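Local coordinates for protein enoyl-CoA hydratase/carnithine racemase (PDB 4NEK) that probably isomerises delta(3)-enoyl-CoA to delta(2)-enoyl-CoA, as a putative enoyl-CoA hydratase/isomerase of the crotonase-like family, at residues C[114-120]-C[173-179]; C[97-101]-C[121-125]; C[52-57]-C[183-187]. Residues are numbered along the deposited sequence.

Contact 1: residues C[114-120]-C[173-179]; sequences DLVYAAP and INGVVPG
Tyr117, with chi1 near -60° (m), lays its ring obliquely along the backbone of 173-179, between the CB of Asn174 (4.0 Å from CE1) and the CG2 of Val177 (4.2 Å from CD1). Gly175 O also borders the ring, and an ideal CB on Gly175 would come only to 4.2 Å from Tyr117 CD1, so the glycine is not demanded by the ring. The two segments run parallel. Residues 115-118 form a regular extended strand, whereas 173-179 pairs only briefly, about 175-176, with CA atoms of Ala118 and Val176 4.9 Å apart. Three backbone hydrogen bonds fix the register: Asn174 N to Val116 O (2.8 Å), Ala118 N to Gly175 O (3.1 Å) and Val177 N to Ala118 O (2.9 Å). A CA-H...O contact from Ala119 CA to Val177 O (3.3 Å) prolongs the pairing.

The face opposite the tyrosine is aliphatic. Ile173, in the p rotamer, puts CG2 3.7 Å from Val116 CG1 and CD1 3.9 Å from Ala118 CB. Where the segments run out, Pro120 CD sits 4.0 Å from Val176 CG1 and 3.2 Å from Val177 O.

Tyr117 also packs on Leu182 and Ala189 of helix 179-194, while Ile173 and Val176 touch helix 164-169. Other subunits reach the contact too: Arg151 of the second subunit bonds to Asn174 O, and Phe162 of the third packs on Pro120. A short last strand added in parallel to the central sheet, with helices on both its faces, is consistent with the beta-beta-alpha spiral of the crotonase fold.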
ATOM      1  N   ASP C 114       9.340   1.407 -21.580  1.00 26.31           N
ATOM      2  CA  ASP C 114      10.261   1.842 -20.575  1.00 25.36           C
ATOM      3  C   ASP C 114       9.535   2.655 -19.546  1.00 25.01           C
ATOM      4  O   ASP C 114       9.839   2.542 -18.353  1.00 23.93           O
ATOM      5  CB  ASP C 114      11.355   2.608 -21.212  1.00 27.10           C
ATOM      6  CG  ASP C 114      12.135   1.744 -22.206  1.00 30.85           C
ATOM      7  OD1 ASP C 114      12.860   0.821 -21.763  1.00 30.39           O
ATOM      8  OD2 ASP C 114      11.997   1.964 -23.438  1.00 31.40           O
ATOM      9  N   LEU C 115       8.555   3.436 -19.979  1.00 21.50           N
ATOM     10  CA  LEU C 115       7.667   4.136 -19.061  1.00 20.91           C
ATOM     11  C   LEU C 115       6.266   4.103 -19.566  1.00 21.02           C
ATOM     12  O   LEU C 115       6.036   4.252 -20.748  1.00 21.31           O
ATOM     13  CB  LEU C 115       8.052   5.616 -18.965  1.00 21.71           C
ATOM     14  CG  LEU C 115       9.441   5.963 -18.466  1.00 22.35           C
ATOM     15  CD1 LEU C 115       9.712   7.451 -18.647  1.00 23.09           C
ATOM     16  CD2 LEU C 115       9.634   5.595 -17.015  1.00 21.18           C
ATOM     17  N   VAL C 116       5.317   4.021 -18.660  1.00 21.04           N
ATOM     18  CA  VAL C 116       3.913   3.952 -18.985  1.00 20.68           C
ATOM     19  C   VAL C 116       3.074   4.704 -17.970  1.00 19.91           C
ATOM     20  O   VAL C 116       3.247   4.546 -16.772  1.00 20.23           O
ATOM     21  CB  VAL C 116       3.458   2.507 -18.911  1.00 22.01           C
ATOM     22  CG1 VAL C 116       1.993   2.417 -19.288  1.00 24.04           C
ATOM     23  CG2 VAL C 116       4.274   1.625 -19.816  1.00 20.65           C
ATOM     24  N   TYR C 117       2.189   5.559 -18.444  1.00 21.32           N
ATOM     25  CA  TYR C 117       1.274   6.334 -17.572  1.00 20.68           C
ATOM     26  C   TYR C 117      -0.098   5.964 -18.028  1.00 20.07           C
ATOM     27  O   TYR C 117      -0.315   5.773 -19.213  1.00 19.18           O
ATOM     28  CB  TYR C 117       1.481   7.849 -17.698  1.00 21.61           C
ATOM     29  CG  TYR C 117       2.864   8.195 -17.312  1.00 23.66           C
ATOM     30  CD1 TYR C 117       3.218   8.423 -15.980  1.00 23.02           C
ATOM     31  CD2 TYR C 117       3.882   8.143 -18.282  1.00 26.64           C
ATOM     32  CE1 TYR C 117       4.547   8.637 -15.615  1.00 25.48           C
ATOM     33  CE2 TYR C 117       5.215   8.375 -17.942  1.00 28.20           C
ATOM     34  CZ  TYR C 117       5.553   8.624 -16.619  1.00 27.55           C
ATOM     35  OH  TYR C 117       6.870   8.886 -16.350  1.00 27.98           O
ATOM     36  N   ALA C 118      -1.020   5.897 -17.084  1.00 19.10           N
ATOM     37  CA  ALA C 118      -2.379   5.498 -17.336  1.00 18.84           C
ATOM     38  C   ALA C 118      -3.383   6.441 -16.739  1.00 18.71           C
ATOM     39  O   ALA C 118      -3.137   7.027 -15.699  1.00 19.88           O
ATOM     40  CB  ALA C 118      -2.601   4.145 -16.714  1.00 20.73           C
ATOM     41  N   ALA C 119      -4.522   6.589 -17.393  1.00 19.64           N
ATOM     42  CA  ALA C 119      -5.589   7.427 -16.870  1.00 22.98           C
ATOM     43  C   ALA C 119      -6.384   6.661 -15.859  1.00 25.57           C
ATOM     44  O   ALA C 119      -6.387   5.433 -15.883  1.00 31.88           O
ATOM     45  CB  ALA C 119      -6.503   7.862 -17.974  1.00 23.79           C
ATOM     46  N   PRO C 120      -7.053   7.359 -14.946  1.00 30.03           N
ATOM     47  CA  PRO C 120      -7.861   6.768 -13.875  1.00 31.09           C
ATOM     48  C   PRO C 120      -8.822   5.688 -14.335  1.00 32.64           C
ATOM     49  O   PRO C 120      -8.915   4.634 -13.680  1.00 35.76           O
ATOM     50  CB  PRO C 120      -8.640   7.958 -13.346  1.00 31.94           C
ATOM     51  CG  PRO C 120      -7.703   9.076 -13.495  1.00 32.32           C
ATOM     52  CD  PRO C 120      -6.962   8.819 -14.778  1.00 32.68           C
ATOM     53  N   ILE C 173       2.822  -0.140 -14.717  1.00 25.68           N
ATOM     54  CA  ILE C 173       2.773   1.290 -15.096  1.00 24.69           C
ATOM     55  C   ILE C 173       3.523   2.067 -14.034  1.00 25.38           C
ATOM     56  O   ILE C 173       3.621   1.602 -12.904  1.00 27.56           O
ATOM     57  CB  ILE C 173       1.336   1.867 -15.172  1.00 22.13           C
ATOM     58  CG1 ILE C 173       0.655   1.808 -13.812  1.00 21.75           C
ATOM     59  CG2 ILE C 173       0.524   1.113 -16.187  1.00 22.69           C
ATOM     60  CD1 ILE C 173      -0.786   2.295 -13.852  1.00 22.73           C
ATOM     61  N   ASN C 174       3.961   3.265 -14.380  1.00 24.05           N
ATOM     62  CA  ASN C 174       4.646   4.082 -13.449  1.00 24.01           C
ATOM     63  C   ASN C 174       3.666   4.854 -12.596  1.00 27.01           C
ATOM     64  O   ASN C 174       4.000   5.220 -11.465  1.00 35.28           O
ATOM     65  CB  ASN C 174       5.526   5.077 -14.167  1.00 23.72           C
ATOM     66  CG  ASN C 174       6.712   4.427 -14.817  1.00 22.88           C
ATOM     67  OD1 ASN C 174       7.792   4.389 -14.266  1.00 27.84           O
ATOM     68  ND2 ASN C 174       6.509   3.897 -15.973  1.00 20.64           N
ATOM     69  N   GLY C 175       2.493   5.178 -13.111  1.00 24.31           N
ATOM     70  CA  GLY C 175       1.620   6.052 -12.361  1.00 23.40           C
ATOM     71  C   GLY C 175       0.339   6.398 -13.066  1.00 22.84           C
ATOM     72  O   GLY C 175       0.162   6.109 -14.229  1.00 21.87           O
ATOM     73  N   VAL C 176      -0.574   6.972 -12.310  1.00 22.10           N
ATOM     74  CA  VAL C 176      -1.861   7.307 -12.789  1.00 23.44           C
ATOM     75  C   VAL C 176      -1.942   8.800 -12.939  1.00 23.56           C
ATOM     76  O   VAL C 176      -1.584   9.503 -12.049  1.00 25.99           O
ATOM     77  CB  VAL C 176      -2.914   6.842 -11.802  1.00 26.20           C
ATOM     78  CG1 VAL C 176      -4.329   7.204 -12.273  1.00 26.74           C
ATOM     79  CG2 VAL C 176      -2.811   5.337 -11.665  1.00 28.23           C
ATOM     80  N   VAL C 177      -2.471   9.275 -14.051  1.00 24.27           N
ATOM     81  CA  VAL C 177      -2.540  10.695 -14.361  1.00 25.14           C
ATOM     82  C   VAL C 177      -3.892  11.006 -14.965  1.00 25.71           C
ATOM     83  O   VAL C 177      -4.331  10.306 -15.853  1.00 24.51           O
ATOM     84  CB  VAL C 177      -1.527  11.067 -15.431  1.00 26.22           C
ATOM     85  CG1 VAL C 177      -1.576  12.554 -15.719  1.00 26.89           C
ATOM     86  CG2 VAL C 177      -0.124  10.676 -14.981  1.00 28.09           C
ATOM     87  N   PRO C 178      -4.575  12.031 -14.452  1.00 27.97           N
ATOM     88  CA  PRO C 178      -5.888  12.483 -14.976  1.00 28.21           C
ATOM     89  C   PRO C 178      -5.874  12.633 -16.490  1.00 26.01           C
ATOM     90  O   PRO C 178      -4.920  13.145 -17.047  1.00 24.87           O
ATOM     91  CB  PRO C 178      -6.074  13.851 -14.327  1.00 30.99           C
ATOM     92  CG  PRO C 178      -5.253  13.792 -13.060  1.00 30.63           C
ATOM     93  CD  PRO C 178      -4.119  12.827 -13.300  1.00 28.46           C
ATOM     94  N   GLY C 179      -6.893  12.115 -17.148  1.00 25.75           N
ATOM     95  CA  GLY C 179      -6.934  12.074 -18.608  1.00 26.34           C
ATOM     96  C   GLY C 179      -6.614  13.389 -19.288  1.00 26.66           C
ATOM     97  O   GLY C 179      -5.908  13.407 -20.280  1.00 25.91           O
TER

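Contact 2: residues C[97-101]-C[121-125]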
ATOM      1  N   ALA C  97       1.157   6.063 -23.138  1.00 21.13           N
ATOM      2  CA  ALA C  97       0.134   6.675 -22.342  1.00 21.83           C
ATOM      3  C   ALA C  97      -1.124   5.939 -22.648  1.00 22.96           C
ATOM      4  O   ALA C  97      -1.587   5.962 -23.781  1.00 25.11           O
ATOM      5  CB  ALA C  97      -0.012   8.139 -22.723  1.00 22.41           C
ATOM      6  N   VAL C  98      -1.697   5.278 -21.644  1.00 22.71           N
ATOM      7  CA  VAL C  98      -2.865   4.465 -21.840  1.00 21.47           C
ATOM      8  C   VAL C  98      -4.071   4.994 -21.123  1.00 20.94           C
ATOM      9  O   VAL C  98      -3.946   5.699 -20.146  1.00 22.43           O
ATOM     10  CB  VAL C  98      -2.601   3.030 -21.389  1.00 24.81           C
ATOM     11  CG1 VAL C  98      -1.337   2.506 -22.037  1.00 27.40           C
ATOM     12  CG2 VAL C  98      -2.379   2.927 -19.907  1.00 26.60           C
ATOM     13  N   ARG C  99      -5.243   4.603 -21.588  1.00 23.71           N
ATOM     14  CA  ARG C  99      -6.519   4.972 -20.975  1.00 26.31           C
ATOM     15  C   ARG C  99      -7.599   4.096 -21.503  1.00 26.87           C
ATOM     16  O   ARG C  99      -7.401   3.410 -22.487  1.00 28.96           O
ATOM     17  CB  ARG C  99      -6.879   6.426 -21.295  1.00 26.77           C
ATOM     18  CG  ARG C  99      -7.243   6.620 -22.754  1.00 26.99           C
ATOM     19  CD  ARG C  99      -6.916   8.011 -23.243  1.00 26.01           C
ATOM     20  NE  ARG C  99      -7.664   8.982 -22.484  1.00 27.07           N
ATOM     21  CZ  ARG C  99      -7.414  10.277 -22.469  1.00 29.34           C
ATOM     22  NH1 ARG C  99      -6.452  10.820 -23.211  1.00 31.43           N
ATOM     23  NH2 ARG C  99      -8.147  11.048 -21.698  1.00 32.12           N
ATOM     24  N   GLY C 100      -8.764   4.138 -20.866  1.00 26.61           N
ATOM     25  CA  GLY C 100      -9.896   3.309 -21.268  1.00 24.75           C
ATOM     26  C   GLY C 100      -9.496   1.857 -21.446  1.00 24.56           C
ATOM     27  O   GLY C 100      -8.843   1.273 -20.585  1.00 23.43           O
ATOM     28  N   ALA C 101      -9.823   1.290 -22.592  1.00 23.59           N
ATOM     29  CA  ALA C 101      -9.477  -0.097 -22.860  1.00 24.67           C
ATOM     30  C   ALA C 101      -7.985  -0.312 -23.134  1.00 24.15           C
ATOM     31  O   ALA C 101      -7.386   0.403 -23.929  1.00 24.21           O
ATOM     32  CB  ALA C 101     -10.264  -0.597 -24.028  1.00 25.22           C
ATOM     33  N   GLY C 121      -9.526   5.861 -15.439  1.00 27.71           N
ATOM     34  CA  GLY C 121     -10.434   4.741 -15.799  1.00 27.19           C
ATOM     35  C   GLY C 121      -9.855   3.553 -16.576  1.00 24.72           C
ATOM     36  O   GLY C 121     -10.590   2.727 -17.092  1.00 24.56           O
ATOM     37  N   THR C 122      -8.544   3.401 -16.642  1.00 23.01           N
ATOM     38  CA  THR C 122      -8.002   2.357 -17.509  1.00 21.79           C
ATOM     39  C   THR C 122      -8.359   0.949 -17.040  1.00 22.16           C
ATOM     40  O   THR C 122      -8.300   0.627 -15.846  1.00 22.85           O
ATOM     41  CB  THR C 122      -6.493   2.454 -17.601  1.00 20.92           C
ATOM     42  OG1 THR C 122      -6.129   3.801 -17.926  1.00 20.98           O
ATOM     43  CG2 THR C 122      -5.951   1.544 -18.636  1.00 21.68           C
ATOM     44  N   ARG C 123      -8.748   0.123 -17.991  1.00 22.79           N
ATOM     45  CA  ARG C 123      -9.148  -1.257 -17.725  1.00 27.11           C
ATOM     46  C   ARG C 123      -8.199  -2.207 -18.477  1.00 25.75           C
ATOM     47  O   ARG C 123      -8.112  -2.158 -19.695  1.00 25.01           O
ATOM     48  CB  ARG C 123     -10.554  -1.429 -18.179  1.00 27.21           C
ATOM     49  CG  ARG C 123     -11.223  -2.703 -17.766  1.00 33.35           C
ATOM     50  CD  ARG C 123     -12.658  -2.723 -18.300  1.00 33.44           C
ATOM     51  NE  ARG C 123     -13.163  -4.077 -18.217  1.00 38.24           N
ATOM     52  CZ  ARG C 123     -13.085  -5.005 -19.175  1.00 44.20           C
ATOM     53  NH1 ARG C 123     -12.534  -4.730 -20.339  1.00 47.02           N
ATOM     54  NH2 ARG C 123     -13.561  -6.233 -18.951  1.00 47.84           N
ATOM     55  N   PHE C 124      -7.438  -2.995 -17.733  1.00 23.25           N
ATOM     56  CA  PHE C 124      -6.450  -3.886 -18.322  1.00 24.19           C
ATOM     57  C   PHE C 124      -7.047  -5.273 -18.390  1.00 26.47           C
ATOM     58  O   PHE C 124      -7.775  -5.680 -17.481  1.00 26.37           O
ATOM     59  CB  PHE C 124      -5.204  -3.943 -17.463  1.00 24.11           C
ATOM     60  CG  PHE C 124      -4.543  -2.616 -17.267  1.00 23.22           C
ATOM     61  CD1 PHE C 124      -4.943  -1.792 -16.235  1.00 24.72           C
ATOM     62  CD2 PHE C 124      -3.544  -2.185 -18.134  1.00 21.49           C
ATOM     63  CE1 PHE C 124      -4.354  -0.547 -16.068  1.00 25.40           C
ATOM     64  CE2 PHE C 124      -2.953  -0.964 -17.976  1.00 22.79           C
ATOM     65  CZ  PHE C 124      -3.348  -0.140 -16.936  1.00 24.36           C
ATOM     66  N   HIS C 125      -6.772  -6.019 -19.458  1.00 27.10           N
ATOM     67  CA  HIS C 125      -7.385  -7.348 -19.587  1.00 26.06           C
ATOM     68  C   HIS C 125      -6.611  -8.211 -20.535  1.00 25.60           C
ATOM     69  O   HIS C 125      -6.262  -7.765 -21.599  1.00 21.67           O
ATOM     70  CB  HIS C 125      -8.817  -7.186 -20.086  1.00 27.14           C
ATOM     71  CG  HIS C 125      -9.682  -8.369 -19.843  1.00 28.74           C
ATOM     72  ND1 HIS C 125     -10.967  -8.453 -20.333  1.00 29.93           N
ATOM     73  CD2 HIS C 125      -9.451  -9.529 -19.183  1.00 30.36           C
ATOM     74  CE1 HIS C 125     -11.490  -9.616 -19.993  1.00 30.52           C
ATOM     75  NE2 HIS C 125     -10.597 -10.281 -19.278  1.00 29.92           N
TER
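The two segments meet at a steep angle, the CA 98 to 101 and CA 121 to 124 directions being 79° apart, so backbone pairing is confined to one place. Gly100, at phi/psi 49/-128°, supplies a bend between the end of strand 94-98 and Ala101; the positive phi favours glycine. Its carbonyl is the main point of attachment: Arg123 N donates to Gly100 O at 2.8 Å, nearly straight at 173°, and Thr122 CA adds a CA-H...O contact to the same Gly100 O at 3.4 Å. The CA atoms of Gly100 and Thr122 are 4.3 Å apart, and Ala101 then pairs in parallel with Arg123, CA to CA 5.3 Å.

Side chains fill the angle before the bend. Val98 points toward 121-125, its CG2 lying 4.0 Å from Thr122 CG2 and 4.4 Å from Phe124 CZ. Thr122 OG1 comes within 3.3 Å of Arg99 CA, but its hydrogen bond goes to Ala119 O. The Arg123 side chain extends with chi1 to chi3 all t, and its end leads away.

This is a junction between two sheets. Strand 94-98 belongs to the central sheet, beside 50-54 and 115-118, whereas 101-103 and 123-125 make a small parallel pair. Phe124 packs on Val164 and Ala167 of helix 164-169 and meets the ring of Phe162, while Ala97 and Arg99 lie against Leu182 of helix 179-194.

Contact 3: residues C[52-57]-C[183-187]; sequences LILGSQ and EETAM
Helix-on-sheet packing, a staple of alpha/beta folds such as the crotonase fold, is illustrated here by strand 52-54 packed against helix 183-187. Their axes approach to 9.8 Å and run nearly antiparallel, at 163°; Leu52 lies opposite Met187 (CA-CA 7.1 Å) and Leu54 opposite Glu183 (7.8 Å).

The apolar part rests on Leu52 (t, p), whose CD1 is 3.9 Å from Ala186 CB and whose CD2 is 4.1 Å from CE of Met187, a selenomethionine with chi1 t. Leu54 (m, t) also points toward the helix but marks the transition to the polar part, its CD1 packing against the carboxylate end of Glu183 (OE1, 3.9 Å).

Polar contacts gather beyond the strand, at 55-57. Glu183, with chi1 m and chi2 t, stretches toward this loop. Its carboxylate forms a salt bridge with Arg17, which also bonds to Gly55 O. A water completes the link, donating to Glu183 OE2 at 2.6 Å and to Ser56 O at 2.9 Å.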
ATOM      1  N   LEU C  52       6.951   7.761 -28.382  1.00 27.05           N
ATOM      2  CA  LEU C  52       5.803   7.925 -27.524  1.00 27.30           C
ATOM      3  C   LEU C  52       4.559   7.334 -28.200  1.00 27.30           C
ATOM      4  O   LEU C  52       4.136   7.802 -29.230  1.00 25.56           O
ATOM      5  CB  LEU C  52       5.575   9.390 -27.256  1.00 27.36           C
ATOM      6  CG  LEU C  52       4.253   9.737 -26.582  1.00 28.86           C
ATOM      7  CD1 LEU C  52       4.190   9.083 -25.223  1.00 29.78           C
ATOM      8  CD2 LEU C  52       4.130  11.225 -26.395  1.00 30.09           C
ATOM      9  N   ILE C  53       3.984   6.303 -27.594  1.00 27.59           N
ATOM     10  CA  ILE C  53       2.833   5.628 -28.152  1.00 29.97           C
ATOM     11  C   ILE C  53       1.574   6.035 -27.464  1.00 27.67           C
ATOM     12  O   ILE C  53       1.486   5.935 -26.258  1.00 27.38           O
ATOM     13  CB  ILE C  53       2.908   4.134 -27.929  1.00 33.09           C
ATOM     14  CG1 ILE C  53       4.210   3.592 -28.446  1.00 38.34           C
ATOM     15  CG2 ILE C  53       1.793   3.404 -28.655  1.00 33.45           C
ATOM     16  CD1 ILE C  53       4.439   2.219 -27.870  1.00 43.54           C
ATOM     17  N   LEU C  54       0.596   6.425 -28.265  1.00 25.39           N
ATOM     18  CA  LEU C  54      -0.670   6.969 -27.779  1.00 26.01           C
ATOM     19  C   LEU C  54      -1.848   6.278 -28.439  1.00 25.58           C
ATOM     20  O   LEU C  54      -1.713   5.681 -29.505  1.00 24.10           O
ATOM     21  CB  LEU C  54      -0.796   8.445 -28.164  1.00 25.56           C
ATOM     22  CG  LEU C  54       0.348   9.317 -27.667  1.00 26.47           C
ATOM     23  CD1 LEU C  54       0.197  10.763 -28.140  1.00 28.59           C
ATOM     24  CD2 LEU C  54       0.416   9.281 -26.164  1.00 25.11           C
ATOM     25  N   GLY C  55      -3.010   6.404 -27.817  1.00 24.68           N
ATOM     26  CA  GLY C  55      -4.239   5.959 -28.433  1.00 23.34           C
ATOM     27  C   GLY C  55      -5.160   7.110 -28.769  1.00 22.03           C
ATOM     28  O   GLY C  55      -4.733   8.215 -29.093  1.00 18.49           O
ATOM     29  N   SER C  56      -6.455   6.825 -28.698  1.00 24.68           N
ATOM     30  CA  SER C  56      -7.478   7.815 -28.999  1.00 26.23           C
ATOM     31  C   SER C  56      -7.638   8.679 -27.766  1.00 28.55           C
ATOM     32  O   SER C  56      -6.892   8.526 -26.774  1.00 33.43           O
ATOM     33  CB  SER C  56      -8.777   7.131 -29.360  1.00 26.77           C
ATOM     34  OG  SER C  56      -9.497   6.702 -28.198  1.00 24.39           O
ATOM     35  N   GLN C  57      -8.618   9.564 -27.799  1.00 28.52           N
ATOM     36  CA  GLN C  57      -8.905  10.383 -26.634  1.00 30.46           C
ATOM     37  C   GLN C  57      -9.663   9.597 -25.605  1.00 29.75           C
ATOM     38  O   GLN C  57      -9.832  10.073 -24.496  1.00 34.16           O
ATOM     39  CB  GLN C  57      -9.679  11.657 -27.026  1.00 32.66           C
ATOM     40  CG  GLN C  57      -8.859  12.686 -27.809  1.00 32.59           C
ATOM     41  CD  GLN C  57      -7.407  12.825 -27.314  1.00 35.67           C
ATOM     42  OE1 GLN C  57      -6.467  12.368 -27.963  1.00 37.87           O
ATOM     43  NE2 GLN C  57      -7.230  13.419 -26.149  1.00 36.57           N
ATOM     44  N   GLU C 183      -1.515  12.991 -21.810  1.00 24.61           N
ATOM     45  CA  GLU C 183      -0.628  13.095 -22.967  1.00 27.06           C
ATOM     46  C   GLU C 183       0.501  14.082 -22.728  1.00 28.97           C
ATOM     47  O   GLU C 183       1.665  13.818 -23.071  1.00 27.09           O
ATOM     48  CB  GLU C 183      -1.402  13.463 -24.217  1.00 27.33           C
ATOM     49  CG  GLU C 183      -2.341  12.355 -24.687  1.00 31.01           C
ATOM     50  CD  GLU C 183      -2.907  12.532 -26.117  1.00 34.31           C
ATOM     51  OE1 GLU C 183      -2.402  13.421 -26.858  1.00 35.39           O
ATOM     52  OE2 GLU C 183      -3.840  11.762 -26.523  1.00 31.83           O
ATOM     53  N   GLU C 184       0.179  15.182 -22.063  1.00 30.19           N
ATOM     54  CA  GLU C 184       1.194  16.169 -21.738  1.00 31.98           C
ATOM     55  C   GLU C 184       2.261  15.590 -20.834  1.00 29.14           C
ATOM     56  O   GLU C 184       3.443  15.839 -20.979  1.00 29.15           O
ATOM     57  CB  GLU C 184       0.546  17.270 -20.958  1.00 39.36           C
ATOM     58  CG  GLU C 184       1.284  18.572 -21.107  1.00 56.70           C
ATOM     59  CD  GLU C 184       0.588  19.783 -20.450  1.00 73.73           C
ATOM     60  OE1 GLU C 184      -0.587  19.663 -19.998  1.00 82.85           O
ATOM     61  OE2 GLU C 184       1.214  20.881 -20.421  1.00 81.39           O
ATOM     62  N   THR C 185       1.815  14.826 -19.851  1.00 26.37           N
ATOM     63  CA  THR C 185       2.726  14.261 -18.873  1.00 25.01           C
ATOM     64  C   THR C 185       3.601  13.191 -19.514  1.00 25.31           C
ATOM     65  O   THR C 185       4.783  13.099 -19.225  1.00 23.00           O
ATOM     66  CB  THR C 185       1.928  13.624 -17.740  1.00 24.14           C
ATOM     67  OG1 THR C 185       1.088  14.616 -17.169  1.00 26.70           O
ATOM     68  CG2 THR C 185       2.820  13.109 -16.666  1.00 24.21           C
ATOM     69  N   ALA C 186       2.993  12.336 -20.335  1.00 23.40           N
ATOM     70  CA  ALA C 186       3.754  11.335 -21.004  1.00 24.23           C
ATOM     71  C   ALA C 186       4.752  11.991 -21.945  1.00 25.65           C
ATOM     72  O   ALA C 186       5.886  11.523 -22.070  1.00 24.90           O
ATOM     73  CB  ALA C 186       2.852  10.390 -21.755  1.00 25.19           C
HETATM   74  N   MSE C 187       4.341  13.083 -22.577  1.00 26.57           N
HETATM   75  CA  MSE C 187       5.232  13.783 -23.487  1.00 25.74           C
HETATM   76  C   MSE C 187       6.365  14.379 -22.713  1.00 24.69           C
HETATM   77  O   MSE C 187       7.491  14.408 -23.180  1.00 22.82           O
HETATM   78  CB  MSE C 187       4.439  14.835 -24.251  1.00 28.77           C
HETATM   79  CG  MSE C 187       5.318  15.725 -25.099  1.00 32.72           C
HETATM   80 SE   MSE C 187       6.360  14.750 -26.497  1.00 44.72          SE
HETATM   81  CE  MSE C 187       5.014  14.916 -27.935  1.00 39.30           C
TER
HETATM   82  O   HOH W   1      -4.781   9.706 -25.239  1.00 25.10           O

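Overall arrangement
A general principle emerges: one sheet can be secured by different chemistry at different places. Contacts 1 and 3 both serve the central sheet, but contact 1 adds a strand through backbone hydrogen bonds, whereas contact 3 lays the helix that follows that strand nearly antiparallel along strand 50-54, through side chains and a water. They meet where Tyr117 touches Ala186 and Val177 touches Thr185. Contact 2 leaves the sheet from the strand lying between 50-54 and 115-118, and hydrogen bonds tie Val98 to Tyr117 and Ala119, and Ala97 to Ile53. Contact 3 is buried and untouched by other chains; contacts 1 and 2 are partly buried, and both reach the third subunit.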